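Monomethylamine methyltransferase MtmB1 (Methanosarcina barkeri, PDB 1NTH) transfers the methyl group of monomethylamine to the corrinoid cofactor of its partner protein MtmC, a step in methanogenesis from methylamine. Local coordinates at residues 254-266 with 288-301. Numbering follows the deposited sequence. Where two conformers were deposited one is given.
Sequences DIIMDEQMPIFGG and MSSASWHLDGPVHI
Neighbouring parallel strands of the TIM barrel, 255-259 and 293-296, pair here, joined by a beta-alpha-beta crossover through helix 271-288; the pairing resumes at 263-264 with 299-300. Ile256 O accepts from both Ser292 N (2.7 Å) and Trp293 N, and Leu295 N donates to Asp258 O. On the face carrying Met257, Trp293 and Leu295, Met257 CG sits over the centre of the six-membered ring of Trp293, 3.4 Å from its centroid, a CH-pi contact; SD meets the same ring obliquely, and in the conformer given the bend at chi3 (80°) brings CE to Leu295 CD2. Strand 227-231 pairs with the other side of 255-259, and Ser227 OG hydrogen-bonds Trp293 NE1. The other face, under helix 271-288, holds a buried polar chain. Ser289 OG donates to Asp258 OD1 (2.7 Å), while OD2 receives His294 ND1 (2.7 Å) through its anti lone pair. Carboxylate and imidazole lie nearly coplanar, 29° apart, and Gln232 also bonds OD2, so several bonds fix the carboxylate's rotation. At the far side of the imidazole, His294 NE2 bonds a water, 2.7 Å away, that also hydrogen-bonds Gln260 O. Near the strand ends, the edge of Phe264 meets the face of His300, with CD2 of Phe264 3.6 Å from CD2 of His300.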
ATOM      1  N   ASP A 254      11.724   7.725  -9.948  1.00 13.33           N
ATOM      2  CA  ASP A 254      12.729   7.910  -8.902  1.00 14.41           C
ATOM      3  C   ASP A 254      13.366   9.296  -8.930  1.00 13.65           C
ATOM      4  O   ASP A 254      13.551   9.887  -9.997  1.00 14.14           O
ATOM      5  CB  ASP A 254      13.884   6.904  -9.056  1.00 14.50           C
ATOM      6  CG  ASP A 254      13.496   5.481  -8.728  1.00 16.22           C
ATOM      7  OD1 ASP A 254      12.648   5.271  -7.836  1.00 16.07           O
ATOM      8  OD2 ASP A 254      14.073   4.561  -9.348  1.00 16.14           O
ATOM      9  N   ILE A 255      13.709   9.817  -7.753  1.00 12.70           N
ATOM     10  CA  ILE A 255      14.410  11.095  -7.683  1.00 13.40           C
ATOM     11  C   ILE A 255      15.797  10.753  -8.221  1.00 12.36           C
ATOM     12  O   ILE A 255      16.438   9.813  -7.741  1.00 14.79           O
ATOM     13  CB  ILE A 255      14.533  11.593  -6.223  1.00 14.38           C
ATOM     14  CG1 ILE A 255      13.162  12.042  -5.707  0.60 15.22           C
ATOM     15  CG2 ILE A 255      15.547  12.732  -6.145  1.00 13.38           C
ATOM     16  CD1 ILE A 255      12.551  13.183  -6.484  0.60 12.94           C
ATOM     17  N   ILE A 256      16.252  11.504  -9.219  1.00 12.75           N
ATOM     18  CA  ILE A 256      17.546  11.237  -9.839  1.00 13.41           C
ATOM     19  C   ILE A 256      18.643  12.219  -9.459  1.00 13.34           C
ATOM     20  O   ILE A 256      18.468  13.435  -9.562  1.00 13.37           O
ATOM     21  CB  ILE A 256      17.418  11.235 -11.384  1.00 13.12           C
ATOM     22  CG1 ILE A 256      16.497  10.094 -11.826  1.00 13.36           C
ATOM     23  CG2 ILE A 256      18.795  11.096 -12.030  1.00 13.91           C
ATOM     24  CD1 ILE A 256      16.205  10.084 -13.317  1.00 15.44           C
ATOM     25  N   MET A 257      19.772  11.679  -9.009  1.00 14.47           N
ATOM     26  CA  MET A 257      20.925  12.499  -8.665  1.00 14.48           C
ATOM     27  C   MET A 257      22.031  12.189  -9.666  1.00 15.14           C
ATOM     28  O   MET A 257      22.601  11.098  -9.655  1.00 14.69           O
ATOM     29  CB  MET A 257      21.437  12.203  -7.253  1.00 15.14           C
ATOM     30  CG  MET A 257      22.647  13.070  -6.881  0.85 15.61           C
ATOM     31  SD  MET A 257      23.705  12.359  -5.605  0.85 14.88           S
ATOM     32  CE  MET A 257      24.650  11.187  -6.597  0.85 14.85           C
ATOM     33  N   ASP A 258      22.305  13.143 -10.547  1.00 15.44           N
ATOM     34  CA  ASP A 258      23.371  12.992 -11.528  1.00 16.42           C
ATOM     35  C   ASP A 258      24.613  13.558 -10.852  1.00 17.08           C
ATOM     36  O   ASP A 258      24.535  14.573 -10.164  1.00 18.70           O
ATOM     37  CB  ASP A 258      23.035  13.799 -12.784  1.00 18.12           C
ATOM     38  CG  ASP A 258      24.226  13.975 -13.708  1.00 20.96           C
ATOM     39  OD1 ASP A 258      24.304  13.262 -14.732  1.00 23.36           O
ATOM     40  OD2 ASP A 258      25.084  14.828 -13.402  1.00 22.85           O
ATOM     41  N   GLU A 259      25.755  12.900 -11.017  1.00 16.31           N
ATOM     42  CA  GLU A 259      26.975  13.403 -10.403  1.00 17.49           C
ATOM     43  C   GLU A 259      28.119  13.490 -11.402  1.00 17.89           C
ATOM     44  O   GLU A 259      28.164  12.741 -12.375  1.00 17.32           O
ATOM     45  CB  GLU A 259      27.404  12.509  -9.237  1.00 20.11           C
ATOM     46  CG  GLU A 259      27.856  11.121  -9.643  0.85 22.28           C
ATOM     47  CD  GLU A 259      28.386  10.322  -8.470  0.85 27.69           C
ATOM     48  OE1 GLU A 259      28.896   9.204  -8.691  0.85 26.21           O
ATOM     49  OE2 GLU A 259      28.289  10.813  -7.325  0.85 27.87           O
ATOM     50  N   GLN A 260      29.025  14.430 -11.163  1.00 17.70           N
ATOM     51  CA  GLN A 260      30.205  14.586 -12.005  1.00 19.13           C
ATOM     52  C   GLN A 260      31.267  15.192 -11.106  1.00 20.16           C
ATOM     53  O   GLN A 260      30.985  16.085 -10.303  1.00 20.18           O
ATOM     54  CB  GLN A 260      29.930  15.491 -13.211  1.00 20.43           C
ATOM     55  CG  GLN A 260      30.856  15.202 -14.405  1.00 22.58           C
ATOM     56  CD  GLN A 260      32.164  15.977 -14.360  1.00 25.28           C
ATOM     57  OE1 GLN A 260      33.220  15.463 -14.745  1.00 27.07           O
ATOM     58  NE2 GLN A 260      32.098  17.224 -13.915  1.00 23.43           N
ATOM     59  N   MET A 261      32.483  14.679 -11.221  1.00 20.10           N
ATOM     60  CA  MET A 261      33.581  15.154 -10.399  1.00 21.20           C
ATOM     61  C   MET A 261      34.713  15.649 -11.286  1.00 20.32           C
ATOM     62  O   MET A 261      35.648  14.907 -11.584  1.00 20.18           O
ATOM     63  CB  MET A 261      34.071  14.024  -9.494  1.00 23.22           C
ATOM     64  CG  MET A 261      33.011  13.499  -8.519  1.00 27.07           C
ATOM     65  SD  MET A 261      31.635  12.577  -9.281  0.85 30.23           S
ATOM     66  CE  MET A 261      32.401  10.959  -9.510  0.85 33.73           C
ATOM     67  N   PRO A 262      34.637  16.916 -11.723  1.00 20.25           N
ATOM     68  CA  PRO A 262      35.680  17.478 -12.586  1.00 19.74           C
ATOM     69  C   PRO A 262      37.038  17.468 -11.897  1.00 20.20           C
ATOM     70  O   PRO A 262      37.140  17.706 -10.695  1.00 19.84           O
ATOM     71  CB  PRO A 262      35.163  18.883 -12.886  1.00 20.98           C
ATOM     72  CG  PRO A 262      34.376  19.226 -11.655  1.00 22.37           C
ATOM     73  CD  PRO A 262      33.637  17.938 -11.364  1.00 19.65           C
ATOM     74  N   ILE A 263      38.081  17.190 -12.671  1.00 19.28           N
ATOM     75  CA  ILE A 263      39.424  17.105 -12.124  1.00 19.50           C
ATOM     76  C   ILE A 263      40.279  18.341 -12.378  1.00 19.81           C
ATOM     77  O   ILE A 263      40.586  18.670 -13.527  1.00 20.43           O
ATOM     78  CB  ILE A 263      40.155  15.869 -12.698  1.00 20.37           C
ATOM     79  CG1 ILE A 263      39.360  14.601 -12.366  1.00 21.02           C
ATOM     80  CG2 ILE A 263      41.561  15.774 -12.122  1.00 20.44           C
ATOM     81  CD1 ILE A 263      39.913  13.338 -13.003  1.00 22.32           C
ATOM     82  N   PHE A 264      40.652  19.027 -11.303  1.00 20.29           N
ATOM     83  CA  PHE A 264      41.508  20.200 -11.421  1.00 20.89           C
ATOM     84  C   PHE A 264      42.864  19.689 -11.886  1.00 21.03           C
ATOM     85  O   PHE A 264      43.424  18.778 -11.279  1.00 20.87           O
ATOM     86  CB  PHE A 264      41.685  20.894 -10.072  1.00 21.80           C
ATOM     87  CG  PHE A 264      42.840  21.855 -10.047  1.00 22.40           C
ATOM     88  CD1 PHE A 264      42.808  23.017 -10.810  1.00 22.54           C
ATOM     89  CD2 PHE A 264      43.988  21.563  -9.315  1.00 22.94           C
ATOM     90  CE1 PHE A 264      43.904  23.880 -10.846  1.00 23.73           C
ATOM     91  CE2 PHE A 264      45.092  22.417  -9.343  1.00 23.96           C
ATOM     92  CZ  PHE A 264      45.050  23.576 -10.113  1.00 23.87           C
ATOM     93  N   GLY A 265      43.394  20.281 -12.951  1.00 21.30           N
ATOM     94  CA  GLY A 265      44.675  19.834 -13.465  1.00 23.58           C
ATOM     95  C   GLY A 265      44.468  18.659 -14.400  1.00 24.54           C
ATOM     96  O   GLY A 265      45.430  18.048 -14.879  1.00 24.32           O
ATOM     97  N   GLY A 266      43.199  18.344 -14.656  1.00 23.24           N
ATOM     98  CA  GLY A 266      42.852  17.243 -15.538  1.00 23.18           C
ATOM     99  C   GLY A 266      42.814  17.652 -16.997  1.00 24.01           C
ATOM    100  O   GLY A 266      43.524  18.570 -17.404  1.00 24.08           O
ATOM    101  N   MET A 288      20.874  15.409 -20.224  1.00 19.97           N
ATOM    102  CA  MET A 288      21.119  14.006 -20.514  1.00 19.44           C
ATOM    103  C   MET A 288      20.548  13.034 -19.479  1.00 18.99           C
ATOM    104  O   MET A 288      19.997  11.991 -19.832  1.00 19.88           O
ATOM    105  CB  MET A 288      22.630  13.784 -20.642  1.00 21.13           C
ATOM    106  CG  MET A 288      23.070  12.348 -20.872  1.00 22.70           C
ATOM    107  SD  MET A 288      24.876  12.177 -20.751  1.00 23.52           S
ATOM    108  CE  MET A 288      25.083  12.104 -18.972  1.00 22.51           C
ATOM    109  N   SER A 289      20.671  13.383 -18.202  1.00 18.17           N
ATOM    110  CA  SER A 289      20.225  12.500 -17.128  1.00 18.25           C
ATOM    111  C   SER A 289      18.857  12.768 -16.519  1.00 17.32           C
ATOM    112  O   SER A 289      18.444  12.036 -15.622  1.00 18.22           O
ATOM    113  CB  SER A 289      21.255  12.508 -15.997  1.00 20.14           C
ATOM    114  OG  SER A 289      22.544  12.178 -16.480  1.00 23.66           O
ATOM    115  N   SER A 290      18.158  13.795 -16.996  1.00 16.89           N
ATOM    116  CA  SER A 290      16.843  14.144 -16.450  1.00 18.57           C
ATOM    117  C   SER A 290      16.952  14.244 -14.929  1.00 17.38           C
ATOM    118  O   SER A 290      16.020  13.903 -14.200  1.00 17.70           O
ATOM    119  CB  SER A 290      15.805  13.077 -16.818  1.00 19.19           C
ATOM    120  OG  SER A 290      15.604  13.014 -18.222  1.00 20.54           O
ATOM    121  N   ALA A 291      18.094  14.729 -14.458  1.00 15.35           N
ATOM    122  CA  ALA A 291      18.347  14.837 -13.025  1.00 14.42           C
ATOM    123  C   ALA A 291      17.394  15.724 -12.234  1.00 14.94           C
ATOM    124  O   ALA A 291      16.914  16.748 -12.727  1.00 15.03           O
ATOM    125  CB  ALA A 291      19.779  15.314 -12.790  1.00 16.20           C
ATOM    126  N   SER A 292      17.129  15.305 -10.996  1.00 14.05           N
ATOM    127  CA  SER A 292      16.304  16.071 -10.072  1.00 14.06           C
ATOM    128  C   SER A 292      17.285  17.048  -9.431  1.00 13.32           C
ATOM    129  O   SER A 292      16.943  18.185  -9.127  1.00 13.94           O
ATOM    130  CB  SER A 292      15.701  15.164  -8.997  1.00 13.83           C
ATOM    131  OG  SER A 292      14.783  14.247  -9.563  1.00 14.58           O
ATOM    132  N   TRP A 293      18.509  16.572  -9.204  1.00 13.70           N
ATOM    133  CA  TRP A 293      19.566  17.413  -8.661  1.00 12.95           C
ATOM    134  C   TRP A 293      20.921  16.885  -9.115  1.00 13.20           C
ATOM    135  O   TRP A 293      21.039  15.733  -9.537  1.00 13.59           O
ATOM    136  CB  TRP A 293      19.493  17.524  -7.123  1.00 13.89           C
ATOM    137  CG  TRP A 293      19.724  16.278  -6.304  1.00 12.91           C
ATOM    138  CD1 TRP A 293      18.835  15.264  -6.074  1.00 13.83           C
ATOM    139  CD2 TRP A 293      20.869  15.997  -5.486  1.00 13.65           C
ATOM    140  NE1 TRP A 293      19.347  14.380  -5.150  1.00 14.68           N
ATOM    141  CE2 TRP A 293      20.595  14.806  -4.774  1.00 13.58           C
ATOM    142  CE3 TRP A 293      22.097  16.641  -5.281  1.00 14.96           C
ATOM    143  CZ2 TRP A 293      21.507  14.246  -3.870  1.00 14.35           C
ATOM    144  CZ3 TRP A 293      23.005  16.083  -4.381  1.00 15.68           C
ATOM    145  CH2 TRP A 293      22.703  14.897  -3.686  1.00 13.91           C
ATOM    146  N   HIS A 294      21.932  17.744  -9.056  1.00 14.21           N
ATOM    147  CA  HIS A 294      23.271  17.372  -9.492  1.00 14.00           C
ATOM    148  C   HIS A 294      24.288  17.462  -8.369  1.00 13.42           C
ATOM    149  O   HIS A 294      24.344  18.459  -7.646  1.00 14.43           O
ATOM    150  CB  HIS A 294      23.715  18.285 -10.638  1.00 15.19           C
ATOM    151  CG  HIS A 294      25.131  18.062 -11.071  1.00 15.44           C
ATOM    152  ND1 HIS A 294      25.519  16.966 -11.811  1.00 16.75           N
ATOM    153  CD2 HIS A 294      26.255  18.781 -10.844  1.00 16.51           C
ATOM    154  CE1 HIS A 294      26.824  17.020 -12.023  1.00 17.66           C
ATOM    155  NE2 HIS A 294      27.294  18.112 -11.446  1.00 17.15           N
ATOM    156  N   LEU A 295      25.099  16.417  -8.242  1.00 13.99           N
ATOM    157  CA  LEU A 295      26.131  16.363  -7.222  1.00 14.05           C
ATOM    158  C   LEU A 295      27.488  16.641  -7.865  1.00 15.68           C
ATOM    159  O   LEU A 295      27.900  15.944  -8.792  1.00 16.04           O
ATOM    160  CB  LEU A 295      26.160  14.985  -6.567  1.00 15.40           C
ATOM    161  CG  LEU A 295      27.205  14.821  -5.460  1.00 15.66           C
ATOM    162  CD1 LEU A 295      26.818  15.649  -4.242  1.00 17.47           C
ATOM    163  CD2 LEU A 295      27.305  13.363  -5.092  1.00 15.95           C
ATOM    164  N   ASP A 296      28.169  17.663  -7.361  1.00 16.28           N
ATOM    165  CA  ASP A 296      29.483  18.058  -7.861  1.00 17.41           C
ATOM    166  C   ASP A 296      30.538  17.408  -6.967  1.00 19.21           C
ATOM    167  O   ASP A 296      30.209  16.696  -6.014  1.00 19.24           O
ATOM    168  CB  ASP A 296      29.596  19.586  -7.799  1.00 17.64           C
ATOM    169  CG  ASP A 296      30.768  20.139  -8.597  1.00 20.18           C
ATOM    170  OD1 ASP A 296      31.554  19.358  -9.179  1.00 19.80           O
ATOM    171  OD2 ASP A 296      30.892  21.382  -8.636  1.00 19.63           O
ATOM    172  N   GLY A 297      31.805  17.651  -7.279  1.00 18.28           N
ATOM    173  CA  GLY A 297      32.885  17.099  -6.486  1.00 18.94           C
ATOM    174  C   GLY A 297      34.220  17.347  -7.162  1.00 18.21           C
ATOM    175  O   GLY A 297      34.923  16.395  -7.496  1.00 19.94           O
ATOM    176  N   PRO A 298      34.600  18.617  -7.381  1.00 19.13           N
ATOM    177  CA  PRO A 298      35.883  18.914  -8.034  1.00 18.35           C
ATOM    178  C   PRO A 298      37.007  18.280  -7.229  1.00 19.05           C
ATOM    179  O   PRO A 298      37.071  18.447  -6.015  1.00 18.39           O
ATOM    180  CB  PRO A 298      35.945  20.440  -8.003  1.00 18.35           C
ATOM    181  CG  PRO A 298      34.493  20.850  -7.961  1.00 19.35           C
ATOM    182  CD  PRO A 298      33.922  19.860  -6.978  1.00 18.43           C
ATOM    183  N   VAL A 299      37.899  17.559  -7.900  1.00 19.47           N
ATOM    184  CA  VAL A 299      38.985  16.898  -7.192  1.00 19.85           C
ATOM    185  C   VAL A 299      40.356  17.266  -7.759  1.00 19.94           C
ATOM    186  O   VAL A 299      40.508  17.470  -8.963  1.00 20.55           O
ATOM    187  CB  VAL A 299      38.785  15.366  -7.227  1.00 22.32           C
ATOM    188  CG1 VAL A 299      38.780  14.874  -8.661  1.00 22.94           C
ATOM    189  CG2 VAL A 299      39.861  14.678  -6.412  1.00 24.06           C
ATOM    190  N   HIS A 300      41.347  17.350  -6.875  1.00 20.23           N
ATOM    191  CA  HIS A 300      42.712  17.705  -7.263  1.00 21.33           C
ATOM    192  C   HIS A 300      43.398  16.506  -7.912  1.00 21.58           C
ATOM    193  O   HIS A 300      43.465  15.430  -7.323  1.00 21.88           O
ATOM    194  CB  HIS A 300      43.488  18.159  -6.024  1.00 21.96           C
ATOM    195  CG  HIS A 300      44.741  18.915  -6.335  1.00 23.17           C
ATOM    196  ND1 HIS A 300      45.853  18.320  -6.890  1.00 24.09           N
ATOM    197  CD2 HIS A 300      45.057  20.221  -6.166  1.00 24.41           C
ATOM    198  CE1 HIS A 300      46.801  19.227  -7.049  1.00 24.14           C
ATOM    199  NE2 HIS A 300      46.343  20.389  -6.617  1.00 24.08           N
ATOM    200  N   ILE A 301      43.908  16.694  -9.127  1.00 21.98           N
ATOM    201  CA  ILE A 301      44.556  15.604  -9.847  1.00 24.38           C
ATOM    202  C   ILE A 301      45.662  14.909  -9.052  1.00 24.44           C
ATOM    203  O   ILE A 301      45.852  13.699  -9.178  1.00 25.56           O
ATOM    204  CB  ILE A 301      45.138  16.089 -11.196  1.00 25.88           C
ATOM    205  CG1 ILE A 301      45.598  14.883 -12.021  1.00 27.77           C
ATOM    206  CG2 ILE A 301      46.295  17.053 -10.957  1.00 26.75           C
ATOM    207  CD1 ILE A 301      45.945  15.214 -13.453  1.00 30.64           C
TER
HETATM  208  O   HOH W   1      29.948  18.676 -11.574  1.00 20.58           O